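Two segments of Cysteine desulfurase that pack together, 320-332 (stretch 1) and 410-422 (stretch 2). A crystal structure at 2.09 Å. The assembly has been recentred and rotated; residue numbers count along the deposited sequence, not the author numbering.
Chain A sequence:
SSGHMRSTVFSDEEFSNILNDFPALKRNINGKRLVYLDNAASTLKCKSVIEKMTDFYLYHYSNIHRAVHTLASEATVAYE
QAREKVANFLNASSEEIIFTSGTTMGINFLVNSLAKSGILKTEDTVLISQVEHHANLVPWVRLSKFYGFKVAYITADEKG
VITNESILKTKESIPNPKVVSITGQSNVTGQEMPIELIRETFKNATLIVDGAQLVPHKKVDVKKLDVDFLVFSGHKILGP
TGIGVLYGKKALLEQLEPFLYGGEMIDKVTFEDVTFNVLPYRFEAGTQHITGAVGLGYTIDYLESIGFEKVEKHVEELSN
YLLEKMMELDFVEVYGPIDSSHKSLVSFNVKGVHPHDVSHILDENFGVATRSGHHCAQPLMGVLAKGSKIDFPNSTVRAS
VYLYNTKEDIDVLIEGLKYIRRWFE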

ATOM      1  N   ASN A 320     -10.798 -17.230  26.772  1.00 27.51           N
ATOM      2  CA  ASN A 320     -11.630 -18.063  27.633  1.00 28.63           C
ATOM      3  C   ASN A 320     -12.185 -17.259  28.785  1.00 25.44           C
ATOM      4  O   ASN A 320     -13.350 -17.317  29.031  1.00 25.58           O
ATOM      5  CB  ASN A 320     -10.869 -19.254  28.154  1.00 30.32           C
ATOM      6  CG  ASN A 320     -10.444 -20.180  27.036  1.00 34.14           C
ATOM      7  OD1 ASN A 320     -11.019 -20.178  25.963  1.00 44.73           O
ATOM      8  ND2 ASN A 320      -9.435 -20.961  27.277  1.00 34.89           N
ATOM      9  N   TYR A 321     -11.353 -16.500  29.470  1.00 26.47           N
ATOM     10  CA  TYR A 321     -11.812 -15.584  30.522  1.00 29.03           C
ATOM     11  C   TYR A 321     -12.840 -14.512  30.043  1.00 31.13           C
ATOM     12  O   TYR A 321     -13.836 -14.242  30.698  1.00 27.57           O
ATOM     13  CB  TYR A 321     -10.620 -14.917  31.138  1.00 28.14           C
ATOM     14  CG  TYR A 321     -10.929 -14.140  32.407  1.00 31.34           C
ATOM     15  CD1 TYR A 321     -11.104 -14.794  33.670  1.00 31.64           C
ATOM     16  CD2 TYR A 321     -10.961 -12.763  32.382  1.00 29.40           C
ATOM     17  CE1 TYR A 321     -11.360 -14.049  34.809  1.00 32.30           C
ATOM     18  CE2 TYR A 321     -11.236 -12.006  33.499  1.00 30.76           C
ATOM     19  CZ  TYR A 321     -11.416 -12.643  34.721  1.00 32.95           C
ATOM     20  OH  TYR A 321     -11.625 -11.808  35.798  1.00 31.08           O
ATOM     21  N   LEU A 322     -12.599 -13.896  28.897  1.00 31.01           N
ATOM     22  CA  LEU A 322     -13.556 -12.912  28.362  1.00 29.26           C
ATOM     23  C   LEU A 322     -14.882 -13.610  28.109  1.00 27.82           C
ATOM     24  O   LEU A 322     -15.941 -13.127  28.542  1.00 26.02           O
ATOM     25  CB  LEU A 322     -13.037 -12.277  27.052  1.00 28.14           C
ATOM     26  CG  LEU A 322     -14.019 -11.414  26.260  1.00 27.69           C
ATOM     27  CD1 LEU A 322     -14.450 -10.198  27.104  1.00 30.16           C
ATOM     28  CD2 LEU A 322     -13.353 -10.965  24.948  1.00 26.34           C
ATOM     29  N   LEU A 323     -14.860 -14.736  27.402  1.00 24.72           N
ATOM     30  CA  LEU A 323     -16.111 -15.389  27.090  1.00 28.51           C
ATOM     31  C   LEU A 323     -16.851 -15.887  28.373  1.00 32.83           C
ATOM     32  O   LEU A 323     -18.053 -15.718  28.478  1.00 29.82           O
ATOM     33  CB  LEU A 323     -15.857 -16.514  26.132  1.00 31.45           C
ATOM     34  CG  LEU A 323     -17.102 -17.177  25.543  1.00 34.32           C
ATOM     35  CD1 LEU A 323     -17.738 -16.302  24.480  1.00 35.49           C
ATOM     36  CD2 LEU A 323     -16.680 -18.482  24.917  1.00 33.52           C
ATOM     37  N   GLU A 324     -16.118 -16.429  29.359  1.00 33.65           N
ATOM     38  CA  GLU A 324     -16.691 -16.837  30.668  1.00 35.56           C
ATOM     39  C   GLU A 324     -17.391 -15.689  31.389  1.00 32.91           C
ATOM     40  O   GLU A 324     -18.513 -15.832  31.831  1.00 32.24           O
ATOM     41  CB  GLU A 324     -15.580 -17.386  31.558  1.00 38.28           C
ATOM     42  CG  GLU A 324     -15.998 -17.838  32.943  1.00 49.19           C
ATOM     43  CD  GLU A 324     -14.791 -18.039  33.848  1.00 56.02           C
ATOM     44  OE1 GLU A 324     -14.460 -17.107  34.616  1.00 66.14           O
ATOM     45  OE2 GLU A 324     -14.143 -19.097  33.748  1.00 60.41           O
ATOM     46  N   LYS A 325     -16.701 -14.559  31.539  1.00 31.76           N
ATOM     47  CA  LYS A 325     -17.260 -13.440  32.222  1.00 32.20           C
ATOM     48  C   LYS A 325     -18.468 -12.872  31.493  1.00 32.63           C
ATOM     49  O   LYS A 325     -19.403 -12.374  32.158  1.00 27.41           O
ATOM     50  CB  LYS A 325     -16.213 -12.349  32.445  1.00 33.68           C
ATOM     51  CG  LYS A 325     -15.105 -12.740  33.403  1.00 39.02           C
ATOM     52  CD  LYS A 325     -15.675 -13.260  34.719  1.00 40.05           C
ATOM     53  CE  LYS A 325     -14.643 -13.182  35.806  1.00 45.69           C
ATOM     54  NZ  LYS A 325     -14.803 -14.302  36.775  1.00 50.53           N
ATOM     55  N   MET A 326     -18.458 -12.921  30.151  1.00 32.21           N
ATOM     56  CA  MET A 326     -19.557 -12.363  29.377  1.00 32.99           C
ATOM     57  C   MET A 326     -20.764 -13.247  29.514  1.00 35.73           C
ATOM     58  O   MET A 326     -21.870 -12.745  29.648  1.00 33.33           O
ATOM     59  CB  MET A 326     -19.241 -12.137  27.904  1.00 33.20           C
ATOM     60  CG  MET A 326     -18.219 -11.035  27.682  1.00 32.25           C
ATOM     61  SD  MET A 326     -18.757  -9.368  28.061  1.00 31.00           S
ATOM     62  CE  MET A 326     -20.098  -9.352  26.912  1.00 31.14           C
ATOM     63  N   MET A 327     -20.560 -14.553  29.469  1.00 38.75           N
ATOM     64  CA  MET A 327     -21.659 -15.497  29.600  1.00 40.38           C
ATOM     65  C   MET A 327     -22.357 -15.458  30.974  1.00 38.66           C
ATOM     66  O   MET A 327     -23.436 -15.941  31.093  1.00 37.68           O
ATOM     67  CB  MET A 327     -21.197 -16.927  29.313  1.00 41.65           C
ATOM     68  CG  MET A 327     -20.777 -17.186  27.876  1.00 43.98           C
ATOM     69  SD  MET A 327     -22.058 -16.649  26.743  1.00 50.03           S
ATOM     70  CE  MET A 327     -23.229 -18.007  26.898  1.00 54.30           C
ATOM     71  N   GLU A 328     -21.741 -14.885  31.997  1.00 39.35           N
ATOM     72  CA  GLU A 328     -22.330 -14.829  33.336  1.00 40.23           C
ATOM     73  C   GLU A 328     -23.332 -13.682  33.440  1.00 45.24           C
ATOM     74  O   GLU A 328     -24.124 -13.683  34.369  1.00 46.91           O
ATOM     75  CB  GLU A 328     -21.240 -14.606  34.404  1.00 38.28           C
ATOM     76  CG  GLU A 328     -20.448 -15.854  34.768  1.00 39.71           C
ATOM     77  CD  GLU A 328     -19.193 -15.607  35.598  1.00 41.95           C
ATOM     78  OE1 GLU A 328     -18.974 -14.481  36.121  1.00 44.68           O
ATOM     79  OE2 GLU A 328     -18.396 -16.567  35.722  1.00 49.68           O
ATOM     80  N   LEU A 329     -23.259 -12.692  32.538  1.00 37.54           N
ATOM     81  CA  LEU A 329     -24.101 -11.498  32.614  1.00 37.73           C
ATOM     82  C   LEU A 329     -25.455 -11.823  32.038  1.00 39.48           C
ATOM     83  O   LEU A 329     -25.552 -12.266  30.904  1.00 42.40           O
ATOM     84  CB  LEU A 329     -23.515 -10.330  31.831  1.00 34.48           C
ATOM     85  CG  LEU A 329     -22.097  -9.947  32.175  1.00 34.76           C
ATOM     86  CD1 LEU A 329     -21.635  -8.761  31.328  1.00 35.85           C
ATOM     87  CD2 LEU A 329     -21.960  -9.656  33.654  1.00 35.75           C
ATOM     88  N   ASP A 330     -26.505 -11.573  32.815  1.00 41.11           N
ATOM     89  CA  ASP A 330     -27.850 -11.998  32.447  1.00 42.12           C
ATOM     90  C   ASP A 330     -28.503 -10.977  31.514  1.00 38.26           C
ATOM     91  O   ASP A 330     -29.380 -11.337  30.773  1.00 38.53           O
ATOM     92  CB  ASP A 330     -28.732 -12.407  33.692  1.00 47.29           C
ATOM     93  CG  ASP A 330     -29.023 -11.254  34.705  1.00 58.03           C
ATOM     94  OD1 ASP A 330     -28.825 -10.048  34.411  1.00 63.82           O
ATOM     95  OD2 ASP A 330     -29.495 -11.576  35.834  1.00 64.62           O
ATOM     96  N   PHE A 331     -27.986  -9.740  31.498  1.00 36.54           N
ATOM     97  CA  PHE A 331     -28.480  -8.649  30.641  1.00 35.18           C
ATOM     98  C   PHE A 331     -27.720  -8.455  29.281  1.00 42.24           C
ATOM     99  O   PHE A 331     -27.926  -7.458  28.608  1.00 35.25           O
ATOM    100  CB  PHE A 331     -28.395  -7.350  31.397  1.00 36.73           C
ATOM    101  CG  PHE A 331     -27.009  -6.994  31.812  1.00 36.30           C
ATOM    102  CD1 PHE A 331     -26.473  -7.497  32.981  1.00 36.81           C
ATOM    103  CD2 PHE A 331     -26.238  -6.187  31.017  1.00 34.55           C
ATOM    104  CE1 PHE A 331     -25.194  -7.161  33.361  1.00 40.72           C
ATOM    105  CE2 PHE A 331     -24.967  -5.858  31.380  1.00 35.96           C
ATOM    106  CZ  PHE A 331     -24.442  -6.327  32.558  1.00 40.56           C
ATOM    107  N   VAL A 332     -26.930  -9.447  28.845  1.00 46.95           N
ATOM    108  CA  VAL A 332     -26.269  -9.408  27.475  1.00 43.49           C
ATOM    109  C   VAL A 332     -26.665 -10.584  26.615  1.00 34.27           C
ATOM    110  O   VAL A 332     -26.908 -11.630  27.135  1.00 37.15           O
ATOM    111  CB  VAL A 332     -24.742  -9.452  27.626  1.00 40.01           C
ATOM    112  CG1 VAL A 332     -24.063  -9.454  26.262  1.00 44.19           C
ATOM    113  CG2 VAL A 332     -24.280  -8.307  28.518  1.00 31.78           C
ATOM    114  N   ILE A 410     -10.167  -6.941  31.119  1.00 22.66           N
ATOM    115  CA  ILE A 410     -11.452  -7.566  30.959  1.00 25.05           C
ATOM    116  C   ILE A 410     -12.415  -7.222  32.152  1.00 29.22           C
ATOM    117  O   ILE A 410     -13.620  -6.897  31.927  1.00 25.04           O
ATOM    118  CB  ILE A 410     -11.257  -9.055  30.755  1.00 24.67           C
ATOM    119  CG1 ILE A 410     -10.585  -9.280  29.394  1.00 27.95           C
ATOM    120  CG2 ILE A 410     -12.570  -9.810  30.789  1.00 27.04           C
ATOM    121  CD1 ILE A 410     -10.155 -10.696  29.112  1.00 27.46           C
ATOM    122  N   ASP A 411     -11.875  -7.234  33.378  1.00 28.94           N
ATOM    123  CA  ASP A 411     -12.671  -6.866  34.582  1.00 32.32           C
ATOM    124  C   ASP A 411     -13.159  -5.418  34.513  1.00 31.19           C
ATOM    125  O   ASP A 411     -14.281  -5.114  34.927  1.00 30.21           O
ATOM    126  CB  ASP A 411     -11.839  -7.040  35.877  1.00 31.21           C
ATOM    127  CG  ASP A 411     -11.546  -8.500  36.199  1.00 29.77           C
ATOM    128  OD1 ASP A 411     -12.195  -9.369  35.664  1.00 30.24           O
ATOM    129  OD2 ASP A 411     -10.666  -8.798  37.016  1.00 35.14           O
ATOM    130  N   VAL A 412     -12.340  -4.517  33.974  1.00 29.95           N
ATOM    131  CA  VAL A 412     -12.839  -3.171  33.698  1.00 29.49           C
ATOM    132  C   VAL A 412     -13.995  -3.157  32.695  1.00 32.80           C
ATOM    133  O   VAL A 412     -14.977  -2.404  32.890  1.00 30.52           O
ATOM    134  CB  VAL A 412     -11.715  -2.193  33.296  1.00 33.40           C
ATOM    135  CG1 VAL A 412     -12.252  -0.785  33.025  1.00 31.13           C
ATOM    136  CG2 VAL A 412     -10.649  -2.156  34.381  1.00 35.49           C
ATOM    137  N   LEU A 413     -13.900  -3.965  31.615  1.00 30.11           N
ATOM    138  CA  LEU A 413     -14.972  -4.035  30.636  1.00 25.73           C
ATOM    139  C   LEU A 413     -16.263  -4.450  31.357  1.00 26.06           C
ATOM    140  O   LEU A 413     -17.321  -3.853  31.152  1.00 23.70           O
ATOM    141  CB  LEU A 413     -14.643  -5.026  29.507  1.00 24.97           C
ATOM    142  CG  LEU A 413     -15.823  -5.429  28.619  1.00 26.52           C
ATOM    143  CD1 LEU A 413     -16.322  -4.223  27.846  1.00 27.54           C
ATOM    144  CD2 LEU A 413     -15.492  -6.550  27.669  1.00 25.69           C
ATOM    145  N   ILE A 414     -16.174  -5.486  32.182  1.00 30.15           N
ATOM    146  CA  ILE A 414     -17.361  -6.076  32.884  1.00 30.42           C
ATOM    147  C   ILE A 414     -17.979  -5.030  33.836  1.00 28.92           C
ATOM    148  O   ILE A 414     -19.203  -4.811  33.802  1.00 31.62           O
ATOM    149  CB  ILE A 414     -17.012  -7.378  33.636  1.00 31.61           C
ATOM    150  CG1 ILE A 414     -16.552  -8.481  32.655  1.00 30.62           C
ATOM    151  CG2 ILE A 414     -18.198  -7.923  34.441  1.00 33.22           C
ATOM    152  CD1 ILE A 414     -17.554  -8.970  31.633  1.00 28.33           C
ATOM    153  N   GLU A 415     -17.136  -4.354  34.616  1.00 28.55           N
ATOM    154  CA  GLU A 415     -17.560  -3.286  35.518  1.00 33.66           C
ATOM    155  C   GLU A 415     -18.291  -2.203  34.705  1.00 36.12           C
ATOM    156  O   GLU A 415     -19.340  -1.687  35.105  1.00 31.81           O
ATOM    157  CB  GLU A 415     -16.339  -2.670  36.244  1.00 36.70           C
ATOM    158  CG  GLU A 415     -16.633  -1.395  37.021  1.00 45.57           C
ATOM    159  CD  GLU A 415     -15.383  -0.706  37.595  1.00 55.86           C
ATOM    160  OE1 GLU A 415     -14.314  -1.353  37.712  1.00 61.47           O
ATOM    161  OE2 GLU A 415     -15.461   0.500  37.945  1.00 63.77           O
ATOM    162  N   GLY A 416     -17.718  -1.839  33.552  1.00 30.09           N
ATOM    163  CA  GLY A 416     -18.352  -0.892  32.651  1.00 26.38           C
ATOM    164  C   GLY A 416     -19.724  -1.283  32.188  1.00 26.68           C
ATOM    165  O   GLY A 416     -20.657  -0.436  32.178  1.00 28.79           O
ATOM    166  N   LEU A 417     -19.885  -2.542  31.792  1.00 24.81           N
ATOM    167  CA  LEU A 417     -21.143  -2.976  31.275  1.00 28.09           C
ATOM    168  C   LEU A 417     -22.232  -2.960  32.386  1.00 34.26           C
ATOM    169  O   LEU A 417     -23.407  -2.683  32.111  1.00 32.66           O
ATOM    170  CB  LEU A 417     -21.035  -4.409  30.708  1.00 30.74           C
ATOM    171  CG  LEU A 417     -20.229  -4.518  29.379  1.00 31.55           C
ATOM    172  CD1 LEU A 417     -20.117  -5.955  28.875  1.00 30.75           C
ATOM    173  CD2 LEU A 417     -20.810  -3.646  28.284  1.00 30.25           C
ATOM    174  N   LYS A 418     -21.840  -3.365  33.597  1.00 33.56           N
ATOM    175  CA  LYS A 418     -22.784  -3.368  34.736  1.00 37.52           C
ATOM    176  C   LYS A 418     -23.325  -1.986  34.990  1.00 35.80           C
ATOM    177  O   LYS A 418     -24.530  -1.840  35.184  1.00 43.47           O
ATOM    178  CB  LYS A 418     -22.085  -3.899  35.973  1.00 35.27           C
ATOM    179  CG  LYS A 418     -22.056  -5.396  35.909  1.00 34.53           C
ATOM    180  CD  LYS A 418     -21.162  -5.988  36.982  1.00 38.83           C
ATOM    181  CE  LYS A 418     -21.472  -7.460  37.127  1.00 37.33           C
ATOM    182  NZ  LYS A 418     -20.351  -8.120  37.804  1.00 41.60           N
ATOM    183  N   TYR A 419     -22.409  -1.003  34.998  1.00 33.55           N
ATOM    184  CA  TYR A 419     -22.709   0.405  35.097  1.00 34.89           C
ATOM    185  C   TYR A 419     -23.678   0.864  34.056  1.00 38.73           C
ATOM    186  O   TYR A 419     -24.578   1.688  34.347  1.00 35.03           O
ATOM    187  CB  TYR A 419     -21.436   1.242  34.965  1.00 38.92           C
ATOM    188  CG  TYR A 419     -21.696   2.725  35.027  1.00 41.89           C
ATOM    189  CD1 TYR A 419     -22.161   3.416  33.918  1.00 42.89           C
ATOM    190  CD2 TYR A 419     -21.501   3.435  36.219  1.00 46.20           C
ATOM    191  CE1 TYR A 419     -22.431   4.765  33.987  1.00 45.64           C
ATOM    192  CE2 TYR A 419     -21.754   4.787  36.295  1.00 44.20           C
ATOM    193  CZ  TYR A 419     -22.223   5.435  35.182  1.00 48.59           C
ATOM    194  OH  TYR A 419     -22.483   6.771  35.250  1.00 54.52           O
ATOM    195  N   ILE A 420     -23.459   0.418  32.816  1.00 34.40           N
ATOM    196  CA  ILE A 420     -24.331   0.826  31.707  1.00 31.92           C
ATOM    197  C   ILE A 420     -25.744   0.241  31.932  1.00 32.76           C
ATOM    198  O   ILE A 420     -26.748   0.897  31.624  1.00 31.73           O
ATOM    199  CB  ILE A 420     -23.766   0.425  30.292  1.00 30.45           C
ATOM    200  CG1 ILE A 420     -22.549   1.283  29.952  1.00 31.06           C
ATOM    201  CG2 ILE A 420     -24.834   0.620  29.209  1.00 27.46           C
ATOM    202  CD1 ILE A 420     -21.591   0.675  28.973  1.00 34.24           C
ATOM    203  N   ARG A 421     -25.838  -0.974  32.435  1.00 34.01           N
ATOM    204  CA  ARG A 421     -27.177  -1.552  32.721  1.00 39.90           C
ATOM    205  C   ARG A 421     -27.884  -0.727  33.814  1.00 39.72           C
ATOM    206  O   ARG A 421     -28.972  -0.308  33.614  1.00 38.03           O
ATOM    207  CB  ARG A 421     -27.095  -3.015  33.154  1.00 44.25           C
ATOM    208  CG  ARG A 421     -28.463  -3.704  33.057  1.00 48.94           C
ATOM    209  CD  ARG A 421     -28.707  -4.785  34.119  1.00 57.66           C
ATOM    210  NE  ARG A 421     -28.330  -4.406  35.492  1.00 64.32           N
ATOM    211  CZ  ARG A 421     -29.177  -4.036  36.473  1.00 75.93           C
ATOM    212  NH1 ARG A 421     -30.501  -3.976  36.276  1.00 69.78           N
ATOM    213  NH2 ARG A 421     -28.686  -3.706  37.677  1.00 75.43           N
ATOM    214  N   ARG A 422     -27.202  -0.438  34.926  1.00 45.33           N
ATOM    215  CA  ARG A 422     -27.771   0.369  36.026  1.00 46.90           C
ATOM    216  C   ARG A 422     -28.136   1.780  35.588  1.00 48.35           C
ATOM    217  O   ARG A 422     -29.100   2.323  36.111  1.00 48.52           O
ATOM    218  CB  ARG A 422     -26.804   0.488  37.220  1.00 52.10           C
ATOM    219  CG  ARG A 422     -26.525  -0.783  38.021  1.00 54.36           C
ATOM    220  CD  ARG A 422     -25.909  -0.464  39.406  1.00 60.04           C
ATOM    221  NE  ARG A 422     -24.634   0.263  39.314  1.00 64.54           N
ATOM    222  CZ  ARG A 422     -23.432  -0.297  39.071  1.00 69.53           C
ATOM    223  NH1 ARG A 422     -23.308  -1.623  38.909  1.00 62.39           N
ATOM    224  NH2 ARG A 422     -22.336   0.473  38.972  1.00 59.97           N
TER

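Two helices that run nearly side by side must fit each other's bumps into hollows, and this pair from Cysteine desulfurase shows how. The axes of helix 320-327 and helix 410-422 point the same way, 19° apart, with a closest approach of 10.5 Å. That separation leaves room for side chains between the backbones, and the two rows interlock. Leu322 fits between Ile410 and Leu413, its CB 3.9 Å from Ile410 CD1 and its CD1 3.8 Å from Leu413 CD2.

One turn on, Met326, m at all three chi angles, brings its flexible thioether into the next hollow: SD lies 3.8 Å from both Ile414 CD1 and Leu417 CD1. Ile414 CD1 in turn meets Lys325 CB at 3.7 Å, so the lysine contributes its aliphatic base while its end leads away.

Beyond the helix, the chain keeps packing. Leu329 CD1 sits 4.0 Å from Leu417 CD1, and Phe331 lays one ring face against Arg421, whose CB stands 4.0 Å from the ring centroid in a CH-pi contact. These contacts need shape more than direction.

The polar exception lies at the other end, where Tyr321 OH donates a short hydrogen bond to Asp411 OD1 (2.5 Å), while Tyr321 CD2 packs 3.7 Å from Ile410 CG2.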